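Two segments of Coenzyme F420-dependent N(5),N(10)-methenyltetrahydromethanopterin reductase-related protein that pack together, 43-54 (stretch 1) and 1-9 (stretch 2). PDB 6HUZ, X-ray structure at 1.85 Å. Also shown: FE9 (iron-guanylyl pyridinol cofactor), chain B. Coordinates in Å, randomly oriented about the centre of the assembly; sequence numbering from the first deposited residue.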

# COMPACT_ATOMS: atom_id res chain seq x y z
N GLY A 43 41.10 -4.60 -5.84
CA GLY A 43 42.24 -3.86 -6.41
C GLY A 43 42.01 -2.37 -6.58
O GLY A 43 42.79 -1.71 -7.26
N HIS A 44 40.92 -1.83 -5.99
CA HIS A 44 40.61 -0.40 -6.07
C HIS A 44 41.48 0.33 -5.06
O HIS A 44 42.03 -0.28 -4.15
CB HIS A 44 39.10 -0.14 -5.84
CG HIS A 44 38.31 -0.64 -7.01
ND1 HIS A 44 38.26 0.06 -8.20
CD2 HIS A 44 37.64 -1.81 -7.16
CE1 HIS A 44 37.54 -0.68 -9.02
NE2 HIS A 44 37.18 -1.82 -8.45
N ASP A 45 41.63 1.64 -5.24
CA ASP A 45 42.43 2.46 -4.34
C ASP A 45 41.39 3.05 -3.39
O ASP A 45 40.68 4.01 -3.70
CB ASP A 45 43.22 3.50 -5.13
CG ASP A 45 44.31 2.86 -5.98
OD1 ASP A 45 45.03 1.97 -5.47
OD2 ASP A 45 44.45 3.24 -7.17
N VAL A 46 41.26 2.40 -2.23
CA VAL A 46 40.24 2.73 -1.25
C VAL A 46 40.68 3.48 0.01
O VAL A 46 41.68 3.16 0.66
CB VAL A 46 39.58 1.39 -0.85
CG1 VAL A 46 38.38 1.62 0.06
CG2 VAL A 46 39.16 0.60 -2.08
N THR A 47 39.88 4.48 0.34
CA THR A 47 40.05 5.31 1.53
C THR A 47 38.76 5.21 2.33
O THR A 47 37.66 5.25 1.75
CB THR A 47 40.25 6.77 1.15
OG1 THR A 47 41.41 6.88 0.33
CG2 THR A 47 40.45 7.66 2.37
N LEU A 48 38.88 5.11 3.66
CA LEU A 48 37.73 5.07 4.54
C LEU A 48 37.93 6.21 5.52
O LEU A 48 38.94 6.25 6.24
CB LEU A 48 37.52 3.75 5.27
CG LEU A 48 36.18 3.70 6.04
CD1 LEU A 48 35.43 2.42 5.79
CD2 LEU A 48 36.41 3.96 7.53
N SER A 49 37.03 7.15 5.49
CA SER A 49 37.08 8.31 6.35
C SER A 49 36.01 8.18 7.42
O SER A 49 34.85 7.90 7.11
CB SER A 49 36.87 9.59 5.55
OG SER A 49 37.11 10.74 6.34
N ASP A 50 36.40 8.37 8.68
CA ASP A 50 35.46 8.30 9.80
C ASP A 50 36.09 9.05 10.95
O ASP A 50 37.24 8.82 11.26
CB ASP A 50 35.14 6.86 10.21
CG ASP A 50 34.07 6.75 11.27
OD1 ASP A 50 34.21 7.37 12.33
OD2 ASP A 50 33.08 6.03 11.04
N PRO A 51 35.37 9.96 11.60
CA PRO A 51 35.97 10.71 12.71
C PRO A 51 36.36 9.89 13.93
O PRO A 51 37.16 10.34 14.72
CB PRO A 51 34.87 11.72 13.09
CG PRO A 51 33.62 11.10 12.67
CD PRO A 51 33.96 10.35 11.40
N ASN A 52 35.76 8.70 14.10
CA ASN A 52 36.02 7.86 15.27
C ASN A 52 36.90 6.64 15.01
O ASN A 52 36.81 5.66 15.75
CB ASN A 52 34.68 7.43 15.88
CG ASN A 52 33.66 8.54 15.99
OD1 ASN A 52 33.64 9.31 16.96
ND2 ASN A 52 32.78 8.67 15.01
N ILE A 53 37.77 6.69 13.99
CA ILE A 53 38.68 5.57 13.70
C ILE A 53 39.50 5.14 14.95
O ILE A 53 39.78 3.96 15.12
CB ILE A 53 39.63 5.99 12.53
CG1 ILE A 53 38.98 5.76 11.15
CG2 ILE A 53 40.98 5.32 12.63
CD1 ILE A 53 38.50 4.35 10.86
N ASP A 54 39.87 6.07 15.82
CA ASP A 54 40.65 5.70 17.02
C ASP A 54 39.85 4.86 18.04
O ASP A 54 40.46 4.26 18.93
CB ASP A 54 41.27 6.94 17.68
CG ASP A 54 42.50 7.45 16.95
OD1 ASP A 54 42.78 6.96 15.83
OD2 ASP A 54 43.19 8.34 17.51
O2 FE9 B . 22.00 -0.31 9.52
FE FE9 B . 22.02 -0.27 6.30
C1F FE9 B . 23.31 -1.55 6.55
O1F FE9 B . 24.11 -2.34 6.70
C2F FE9 B . 21.37 -1.27 4.90
O2F FE9 B . 21.00 -1.88 4.02
C8 FE9 B . 23.07 0.83 5.15
O18 FE9 B . 23.19 0.61 3.96
C7 FE9 B . 23.76 2.03 5.76
C6 FE9 B . 23.61 1.88 7.25
N1 FE9 B . 22.82 0.81 7.71
C5 FE9 B . 24.30 2.80 8.16
C5M FE9 B . 25.10 3.95 7.61
C4 FE9 B . 24.14 2.60 9.61
C3 FE9 B . 23.29 1.47 10.10
C3M FE9 B . 23.10 1.19 11.56
C2 FE9 B . 22.64 0.57 9.07
O3P FE9 B . 24.72 3.52 10.44
P1 FE9 B . 26.10 3.26 11.24
O1P FE9 B . 26.34 1.83 11.33
O2P FE9 B . 25.86 3.79 12.75
O5' FE9 B . 27.23 4.03 10.42
C5' FE9 B . 27.33 5.44 10.40
C4' FE9 B . 28.82 5.77 10.46
O4' FE9 B . 29.01 7.16 10.27
C1' FE9 B . 30.13 7.56 11.05
C2' FE9 B . 29.97 6.77 12.33
O2' FE9 B . 31.17 6.65 13.10
C3' FE9 B . 29.45 5.43 11.82
O3' FE9 B . 30.49 4.47 11.62
N9A FE9 B . 30.16 9.03 11.17
C4A FE9 B . 30.80 9.78 10.31
N3A FE9 B . 31.59 9.50 9.25
C2A FE9 B . 32.17 10.51 8.58
N2A FE9 B . 32.92 10.19 7.50
N1A FE9 B . 32.03 11.81 8.92
C6A FE9 B . 31.32 12.20 9.99
O6A FE9 B . 31.18 13.40 10.28
C5A FE9 B . 30.62 11.17 10.76
N7A FE9 B . 29.82 11.13 11.84
C8A FE9 B . 29.54 9.82 12.08
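Stretch 2 1-9: MRVTVYGFG

Stretch 2 runs as a strand from Arg2 to Tyr6 alongside the strand Asp45 to Ser49, in the same direction, with an angle of 20° between the two N-to-C directions (signed crossing angle -20°) and a closest approach of 4.7 Å between the axes. The register is unshifted from end to end: Arg2 pairs with Asp45, Val3 with Val46, Thr4 with Thr47, Val5 with Leu48 and Tyr6 with Ser49, with paired CA atoms 4.7 to 5.1 Å apart. Beyond the strand, Gly7 turns to a positive phi (110/124), and Phe8 adopts helical angles (-75/-41).

Main-chain hydrogen bonds follow the parallel pattern, in which alternate residues of each strand bond to two residues of the other. Asp45 N donates to Met1 O (2.9 Å), and Val3 N to Asp45 O (3.0 Å). Thr47 N reaches Val3 O (3.0 Å), Val5 N reaches Thr47 O (2.9 Å), and Ser49 N reaches Val5 O (3.0 Å). The ladder closes with Gly7 N bonded to Ser49 O (2.9 Å). Between these rungs CA-H...O contacts fill the gaps, the shortest from Thr4 CA to Thr47 O at 3.2 Å.

Side-chain hydrogen bonds extend the pairing at both ends. Met1 N donates to His44 ND1 (3.0 Å), lying near the plane of the imidazole at its edge, while Phe8 N donates to Asp50 OD2 (2.8 Å). The same carboxylate oxygen accepts from the cofactor, from FE9 O2' at 2.9 Å and FE9 O3' at 3.1 Å, so it ties the start of the Phe8 segment to the ribose. Gly9 N also binds FE9 O3' (2.8 Å). Gly7 leaves room for this ribose: a CB there would come within 3.2 Å of FE9 C4'.

On the sheet face carrying Arg2, Thr4 and Tyr6, charge and water dominate the N-terminal end. The Arg2 guanidinium lays one face over Asp45 CB, with Arg2 CZ 3.4 Å from it; the long salt bridge from Arg2 NH1 to Asp45 OD2 (3.8 Å) is purely electrostatic, because the oxygen lies well out of the guanidinium plane. One water links Met1 N (2.8 Å) to Asp45 OD2 (2.6 Å).

The opposite face, with Val3 and Val5, is apolar. Leu48 CD1 packs on Val5 CG1 (3.9 Å), and Leu48 CD2 meets the edge of the Phe8 ring at CD1 (3.8 Å). Ile53 CD1 approaches the same Phe8 CD1 at 3.9 Å.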

# COMPACT_ATOMS: atom_id res chain seq x y z
N MET A 1 39.97 2.13 -9.53
CA MET A 1 39.43 3.48 -9.38
C MET A 1 39.60 3.97 -7.93
O MET A 1 39.86 3.16 -7.04
CB MET A 1 37.95 3.51 -9.87
CG MET A 1 36.89 3.24 -8.79
SD MET A 1 35.16 3.28 -9.42
CE MET A 1 35.17 1.92 -10.59
N ARG A 2 39.49 5.29 -7.71
CA ARG A 2 39.66 5.86 -6.37
C ARG A 2 38.26 5.95 -5.72
O ARG A 2 37.40 6.69 -6.21
CB ARG A 2 40.32 7.24 -6.43
CG ARG A 2 41.82 7.23 -6.86
CD ARG A 2 42.76 7.82 -5.83
NE ARG A 2 44.01 7.05 -5.76
CZ ARG A 2 44.56 6.56 -4.65
NH1 ARG A 2 45.69 5.88 -4.71
NH2 ARG A 2 43.97 6.74 -3.47
N VAL A 3 38.04 5.20 -4.64
CA VAL A 3 36.74 5.19 -3.93
C VAL A 3 36.95 5.59 -2.48
O VAL A 3 37.88 5.09 -1.84
CB VAL A 3 36.13 3.76 -3.94
CG1 VAL A 3 34.72 3.74 -3.37
CG2 VAL A 3 36.18 3.13 -5.31
N THR A 4 36.09 6.45 -1.95
CA THR A 4 36.13 6.85 -0.55
C THR A 4 34.80 6.42 0.06
O THR A 4 33.73 6.78 -0.45
CB THR A 4 36.32 8.36 -0.35
OG1 THR A 4 37.58 8.75 -0.89
CG2 THR A 4 36.27 8.75 1.13
N VAL A 5 34.87 5.65 1.14
CA VAL A 5 33.69 5.20 1.87
C VAL A 5 33.68 6.09 3.07
O VAL A 5 34.71 6.22 3.75
CB VAL A 5 33.77 3.71 2.25
CG1 VAL A 5 32.64 3.34 3.22
CG2 VAL A 5 33.72 2.83 0.99
N TYR A 6 32.56 6.71 3.34
CA TYR A 6 32.43 7.60 4.49
C TYR A 6 31.65 6.88 5.55
O TYR A 6 30.50 6.59 5.32
CB TYR A 6 31.72 8.89 4.05
CG TYR A 6 32.65 9.83 3.32
CD1 TYR A 6 33.47 10.71 4.02
CD2 TYR A 6 32.73 9.83 1.93
CE1 TYR A 6 34.37 11.54 3.35
CE2 TYR A 6 33.63 10.66 1.26
CZ TYR A 6 34.42 11.54 1.97
OH TYR A 6 35.30 12.37 1.31
N GLY A 7 32.27 6.55 6.68
CA GLY A 7 31.62 5.84 7.78
C GLY A 7 32.11 4.42 7.96
O GLY A 7 32.08 3.63 7.02
N PHE A 8 32.60 4.07 9.16
CA PHE A 8 33.11 2.72 9.39
C PHE A 8 31.99 1.69 9.52
O PHE A 8 32.13 0.56 9.04
CB PHE A 8 33.95 2.68 10.69
CG PHE A 8 34.79 1.43 10.86
CD1 PHE A 8 36.06 1.34 10.31
CD2 PHE A 8 34.30 0.35 11.57
CE1 PHE A 8 36.85 0.20 10.49
CE2 PHE A 8 35.08 -0.80 11.74
CZ PHE A 8 36.35 -0.86 11.20
N GLY A 9 30.93 2.09 10.21
CA GLY A 9 29.76 1.27 10.52
C GLY A 9 29.78 1.14 12.03
O GLY A 9 30.87 1.11 12.60
O HOH W 1 42.70 0.43 -8.88
O HOH W 2 42.60 3.09 -9.03
O HOH W 3 41.22 6.45 -2.40
O HOH W 4 20.29 -0.82 7.63